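Local coordinates for 450aa long hypothetical fmu protein (Pyrococcus horikoshii, PDB 2YXL), which probably methylates carbon 5 of cytosine in RNA with S-adenosyl-L-methionine as methyl donor, at residues N143-N146 and E147-L151; E37-K41 and H42-E46; N197-E200 and V201-E204. All blocks are in the same frame, centred on the assembly; numbering follows the deposited sequence.

Interaction 1 of 3, residues N143-N146 and E147-L151; sequences NPKN and ELEEL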
# COMPACT_ATOMS: atom_id res chain seq x y z
N ASN A 143 26.17 12.92 10.34
CA ASN A 143 26.76 12.57 11.63
C ASN A 143 25.79 11.81 12.56
O ASN A 143 25.07 12.43 13.35
CB ASN A 143 27.29 13.84 12.31
CG ASN A 143 28.10 13.55 13.56
OD1 ASN A 143 28.79 12.53 13.66
ND2 ASN A 143 28.04 14.47 14.53
N PRO A 144 25.74 10.47 12.44
CA PRO A 144 24.95 9.67 13.38
C PRO A 144 25.72 9.40 14.67
O PRO A 144 26.68 8.61 14.68
CB PRO A 144 24.68 8.37 12.61
CG PRO A 144 25.45 8.47 11.30
CD PRO A 144 26.40 9.62 11.44
N LYS A 145 25.31 10.06 15.75
CA LYS A 145 25.98 9.97 17.05
C LYS A 145 25.41 8.86 17.94
O LYS A 145 26.15 7.96 18.36
CB LYS A 145 25.93 11.33 17.78
CG LYS A 145 24.72 12.19 17.40
CD LYS A 145 24.56 13.41 18.31
CE LYS A 145 23.56 13.14 19.43
NZ LYS A 145 23.25 14.37 20.20
N ASN A 146 24.11 8.93 18.21
CA ASN A 146 23.44 8.00 19.11
C ASN A 146 23.49 6.55 18.63
O ASN A 146 23.60 6.29 17.44
CB ASN A 146 21.97 8.40 19.31
CG ASN A 146 21.81 9.78 19.92
OD1 ASN A 146 22.55 10.17 20.82
ND2 ASN A 146 20.83 10.53 19.44
N GLU A 147 23.39 5.63 19.59
CA GLU A 147 23.22 4.22 19.29
C GLU A 147 21.83 4.01 18.69
O GLU A 147 21.61 3.10 17.90
CB GLU A 147 23.40 3.39 20.56
CG GLU A 147 23.92 1.98 20.32
CD GLU A 147 24.64 1.40 21.53
OE1 GLU A 147 25.11 2.18 22.39
OE2 GLU A 147 24.74 0.16 21.63
N LEU A 148 20.90 4.88 19.08
CA LEU A 148 19.54 4.91 18.54
C LEU A 148 19.53 5.42 17.10
O LEU A 148 18.86 4.84 16.24
CB LEU A 148 18.63 5.77 19.43
CG LEU A 148 17.16 5.98 19.04
CD1 LEU A 148 16.28 5.97 20.27
CD2 LEU A 148 16.96 7.27 18.24
N GLU A 149 20.27 6.50 16.84
CA GLU A 149 20.37 7.07 15.49
C GLU A 149 21.09 6.12 14.53
O GLU A 149 20.73 6.04 13.36
CB GLU A 149 21.06 8.43 15.52
CG GLU A 149 20.20 9.56 16.08
CD GLU A 149 20.72 10.94 15.74
OE1 GLU A 149 21.94 11.18 15.88
OE2 GLU A 149 19.90 11.80 15.35
N GLU A 150 22.09 5.41 15.05
CA GLU A 150 22.81 4.40 14.28
C GLU A 150 21.88 3.24 13.90
O GLU A 150 21.93 2.73 12.78
CB GLU A 150 24.01 3.88 15.07
CG GLU A 150 25.15 3.31 14.23
CD GLU A 150 26.05 4.39 13.64
OE1 GLU A 150 27.23 4.46 14.04
OE2 GLU A 150 25.57 5.18 12.79
N LEU A 151 21.04 2.84 14.85
CA LEU A 151 20.04 1.79 14.65
C LEU A 151 19.00 2.19 13.61
O LEU A 151 18.67 1.40 12.72
CB LEU A 151 19.37 1.44 15.98
CG LEU A 151 18.16 0.50 16.01
CD1 LEU A 151 18.58 -0.96 15.92
CD2 LEU A 151 17.34 0.74 17.27
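Asn146 and Glu150 mark the first turn of helix 147-155: the chain arrives through the loop residues 143-146, and Glu150 N donates to Asn146 O at 3.0 Å with an N-H...O angle of 153°, the bond that closes this turn. Asn146 holds the N-cap position, yet its side chain makes no capping bond. Its CG lies beside its own backbone N, anti to the carbonyl carbon (chi1 -61°), which brings the amide across the glutamate at the third helical position. There Asn146 ND2 meets Glu149 CG at 3.6 Å, a contact of an amide with a methylene, and the amide and carboxylate planes are turned 51° apart. The far end of Glu149, an extended chain, runs back to the lead-in, where Glu149 OE1 comes to 3.3 Å from Lys145 CG. The ammonium is farther off, with Lys145 NZ 5.5 Å from Glu149 OE1; the opposite charges are near each other, but their charged atoms do not touch. Glu150 bends at chi2 and lays OE2 beside the proline ring, 3.3 Å from Pro144 CB and 3.6 Å from Pro144 CG. On the helix itself, Leu148 and Leu151 touch Ser159 and Ile162 of helix 159-169. Three acidic residues, Glu147, Glu149 and Glu150, lie in the opening turn near the positive end of the helix dipole, which would probably favour their negative charge; at this surface start that effect may partly stand in for the missing side-chain cap.

Interaction 2 of 3, residues E37-K41 and H42-E46; sequences EAFKK and HDVEE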
# COMPACT_ATOMS: atom_id res chain seq x y z
N GLU A 37 0.55 10.68 -11.66
CA GLU A 37 0.00 11.99 -11.99
C GLU A 37 1.10 13.01 -12.33
O GLU A 37 1.01 13.69 -13.35
CB GLU A 37 -0.89 12.50 -10.84
CG GLU A 37 -1.16 14.01 -10.82
CD GLU A 37 -2.39 14.43 -11.61
OE1 GLU A 37 -3.10 15.34 -11.14
OE2 GLU A 37 -2.65 13.86 -12.70
N ALA A 38 2.12 13.08 -11.48
CA ALA A 38 3.21 14.05 -11.64
C ALA A 38 4.06 13.77 -12.87
O ALA A 38 4.49 14.70 -13.56
CB ALA A 38 4.08 14.08 -10.39
N PHE A 39 4.30 12.49 -13.14
CA PHE A 39 5.13 12.07 -14.27
C PHE A 39 4.46 12.35 -15.62
O PHE A 39 5.14 12.76 -16.57
CB PHE A 39 5.50 10.59 -14.12
CG PHE A 39 6.60 10.33 -13.11
CD1 PHE A 39 6.88 11.24 -12.09
CD2 PHE A 39 7.35 9.15 -13.17
CE1 PHE A 39 7.89 10.99 -11.16
CE2 PHE A 39 8.36 8.90 -12.24
CZ PHE A 39 8.63 9.82 -11.24
N LYS A 40 3.15 12.15 -15.69
CA LYS A 40 2.37 12.44 -16.90
C LYS A 40 2.19 13.94 -17.10
O LYS A 40 2.09 14.41 -18.23
CB LYS A 40 1.00 11.75 -16.85
CG LYS A 40 1.05 10.23 -16.69
CD LYS A 40 1.47 9.51 -17.97
CE LYS A 40 2.07 8.15 -17.66
NZ LYS A 40 1.21 7.35 -16.74
N LYS A 41 2.14 14.67 -15.99
CA LYS A 41 2.01 16.13 -16.00
C LYS A 41 3.27 16.77 -16.58
O LYS A 41 3.19 17.72 -17.36
CB LYS A 41 1.76 16.65 -14.58
CG LYS A 41 1.07 18.00 -14.49
CD LYS A 41 1.24 18.58 -13.10
CE LYS A 41 0.28 19.73 -12.83
NZ LYS A 41 -1.04 19.25 -12.34
N HIS A 42 4.43 16.24 -16.20
CA HIS A 42 5.72 16.80 -16.60
C HIS A 42 6.39 16.07 -17.77
O HIS A 42 7.57 16.30 -18.06
CB HIS A 42 6.67 16.87 -15.40
CG HIS A 42 6.37 18.01 -14.47
ND1 HIS A 42 5.66 17.85 -13.30
CD2 HIS A 42 6.66 19.33 -14.57
CE1 HIS A 42 5.54 19.02 -12.70
NE2 HIS A 42 6.14 19.93 -13.45
N ASP A 43 5.62 15.20 -18.43
CA ASP A 43 6.05 14.49 -19.64
C ASP A 43 7.32 13.64 -19.47
O ASP A 43 8.32 13.85 -20.16
CB ASP A 43 6.19 15.46 -20.82
CG ASP A 43 4.85 15.82 -21.44
OD1 ASP A 43 4.38 16.96 -21.24
OD2 ASP A 43 4.26 14.96 -22.13
N VAL A 44 7.27 12.69 -18.53
CA VAL A 44 8.35 11.73 -18.36
C VAL A 44 8.05 10.52 -19.24
O VAL A 44 7.46 9.54 -18.79
CB VAL A 44 8.55 11.32 -16.88
CG1 VAL A 44 9.80 10.47 -16.72
CG2 VAL A 44 8.64 12.56 -15.99
N GLU A 45 8.43 10.62 -20.51
CA GLU A 45 8.16 9.58 -21.50
C GLU A 45 9.26 8.52 -21.49
O GLU A 45 8.98 7.33 -21.62
CB GLU A 45 8.05 10.19 -22.90
CG GLU A 45 7.04 11.34 -23.04
CD GLU A 45 7.06 11.99 -24.42
OE1 GLU A 45 7.17 13.24 -24.48
OE2 GLU A 45 6.97 11.27 -25.43
N GLU A 46 10.51 8.98 -21.33
CA GLU A 46 11.69 8.11 -21.34
C GLU A 46 11.67 7.11 -20.20
O GLU A 46 11.42 7.48 -19.05
CB GLU A 46 12.96 8.97 -21.28
CG GLU A 46 14.27 8.19 -21.09
CD GLU A 46 15.46 9.09 -20.80
OE1 GLU A 46 15.27 10.25 -20.35
OE2 GLU A 46 16.61 8.64 -21.01
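Ala38 O receives two donors from His42: the backbone N at 3.1 Å, in the i to i+4 pattern of helix 32-41, and ND1 at 3.4 Å, a weak bond. With His42 CG beside its backbone N (chi1 -77°), the imidazole folds back along the helix end and presents its edge, in plane, to that carbonyl oxygen. Two residues on, Val44 N reaches Phe39 O at 2.9 Å in a nearly straight bond (N-H...O 168°), and the valine turns CG2 to 4.2 Å from Phe39 CB, adding an apolar contact beside that bond. Asp43, between His42 and Val44, adopts a left-handed backbone conformation.

A second shell surrounds these groups. Phe39 touches Leu53 and Thr54 of helix 47-75, and Val44 touches Leu49 on the same helix. The His42 ring meets that of Phe117 with planes at about 80°, while Asp43 O is hydrogen-bonded by Lys13 NZ. A left-handed residue, a six-to-one backbone bond spanning it and an apolar pair beside that bond are the hallmarks of a Schellman-type C-cap, here ending helix 32-41 and redirecting the chain toward helix 47-75.

Interaction 3 of 3, residues N197-E200 and V201-E204; sequences NVEE and VIGE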
# COMPACT_ATOMS: atom_id res chain seq x y z
N ASN A 197 -8.01 -15.04 -19.75
CA ASN A 197 -7.22 -16.09 -19.13
C ASN A 197 -5.74 -15.70 -19.00
O ASN A 197 -5.27 -14.81 -19.71
CB ASN A 197 -7.39 -17.44 -19.85
CG ASN A 197 -6.48 -17.58 -21.05
OD1 ASN A 197 -6.78 -17.09 -22.13
ND2 ASN A 197 -5.36 -18.28 -20.86
N VAL A 198 -5.03 -16.39 -18.11
CA VAL A 198 -3.67 -16.01 -17.70
C VAL A 198 -2.66 -15.92 -18.85
O VAL A 198 -2.02 -14.88 -19.03
CB VAL A 198 -3.14 -16.93 -16.57
CG1 VAL A 198 -1.77 -16.47 -16.10
CG2 VAL A 198 -4.11 -16.96 -15.40
N GLU A 199 -2.53 -17.01 -19.61
CA GLU A 199 -1.54 -17.08 -20.69
C GLU A 199 -1.74 -15.99 -21.75
O GLU A 199 -0.77 -15.41 -22.24
CB GLU A 199 -1.53 -18.47 -21.34
CG GLU A 199 -0.85 -19.57 -20.52
CD GLU A 199 0.62 -19.30 -20.24
OE1 GLU A 199 1.06 -19.52 -19.09
OE2 GLU A 199 1.35 -18.87 -21.16
N GLU A 200 -3.00 -15.73 -22.08
CA GLU A 200 -3.38 -14.67 -23.01
C GLU A 200 -2.87 -13.31 -22.52
O GLU A 200 -2.34 -12.52 -23.30
CB GLU A 200 -4.90 -14.66 -23.19
CG GLU A 200 -5.48 -13.45 -23.93
CD GLU A 200 -6.89 -13.10 -23.47
OE1 GLU A 200 -7.64 -12.50 -24.26
OE2 GLU A 200 -7.24 -13.42 -22.31
N VAL A 201 -3.04 -13.05 -21.22
CA VAL A 201 -2.56 -11.83 -20.59
C VAL A 201 -1.02 -11.77 -20.58
O VAL A 201 -0.44 -10.76 -20.96
CB VAL A 201 -3.12 -11.66 -19.15
CG1 VAL A 201 -2.41 -10.54 -18.40
CG2 VAL A 201 -4.62 -11.40 -19.19
N ILE A 202 -0.39 -12.87 -20.17
CA ILE A 202 1.07 -12.98 -20.18
C ILE A 202 1.65 -12.66 -21.56
O ILE A 202 2.60 -11.88 -21.68
CB ILE A 202 1.55 -14.39 -19.70
CG1 ILE A 202 1.27 -14.56 -18.20
CG2 ILE A 202 3.04 -14.60 -20.00
CD1 ILE A 202 1.61 -15.94 -17.65
N GLY A 203 1.06 -13.25 -22.60
CA GLY A 203 1.47 -13.00 -23.98
C GLY A 203 1.34 -11.54 -24.41
O GLY A 203 2.24 -11.01 -25.06
N GLU A 204 0.23 -10.91 -24.03
CA GLU A 204 -0.02 -9.50 -24.34
C GLU A 204 0.97 -8.58 -23.61
O GLU A 204 1.38 -7.55 -24.15
CB GLU A 204 -1.46 -9.12 -23.98
CG GLU A 204 -1.92 -7.78 -24.56
CD GLU A 204 -3.20 -7.26 -23.92
OE1 GLU A 204 -4.14 -8.06 -23.69
OE2 GLU A 204 -3.29 -6.04 -23.66
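Val198 and Ile202 meet in the opening turns of helix 198-207, where four successive backbone bonds join each residue to the one four places on. Val201 N donates to Asn197 O, Ile202 N to Val198 O, Gly203 N to Glu199 O and Glu204 N to Glu200 O, all within 2.8 to 3.2 Å. At the start, Asn197 is the N-cap residue, and its backbone N donates to Glu200 OE2 at 3.1 Å. The extended glutamate side chain turns back over the helix end, and the acceptor oxygen is met almost end-on. This is the half of a capping box in which the third helical residue accepts from the N-cap amide.

On the inner side the apolar groups line up. Ile202 CG1 lies anti to its carbonyl carbon (chi1 -69°) and the chain continues straight (chi2 176°), carrying Ile202 CD1 back one turn to 3.8 Å from Val198 CG1. Glu199, bent at chi2, sets its OE1 3.9 Å from Ile202 CD1 and also makes a long, weak ion pair with Arg214. Val198, Val201 and Ile202 all rest on Leu222 of strand 221-225, so this face packs the helix on the sheet, in keeping with a ferredoxin-like domain. An alanine in place of Ile202 would take away the methyl that meets Val198 CG1 and probably leave a gap beside Leu222. Chemically, aliphatic side chains meet the sheet while the glutamates lie mostly to the outside, though Glu199 reaches Ile202 and Glu204 touches helix 234-237; Glu200 is likely to be further stabilised by the helix dipole and by weak, long pairing with Lys240.

From the N terminus, interaction 2 comes first, joining helix 32-41 to helix 47-75 through the turn between them. Interaction 1 follows in the connection after helix 124-138 and starts helix 147-155, which meets helix 159-169. Interaction 3 then starts helix 198-207, which lies on strand 221-225 within the ferredoxin-like region. Each is one continuous stretch, so none closes a long loop; the three stand in series, neither nested nor crossing. The centres of interactions 1 and 3 are about 49 Å apart, on opposite sides of the chain's centre. Together they illustrate helix ends: two starts and one finish, all away from the sinefungin pocket and the predicted nucleophile.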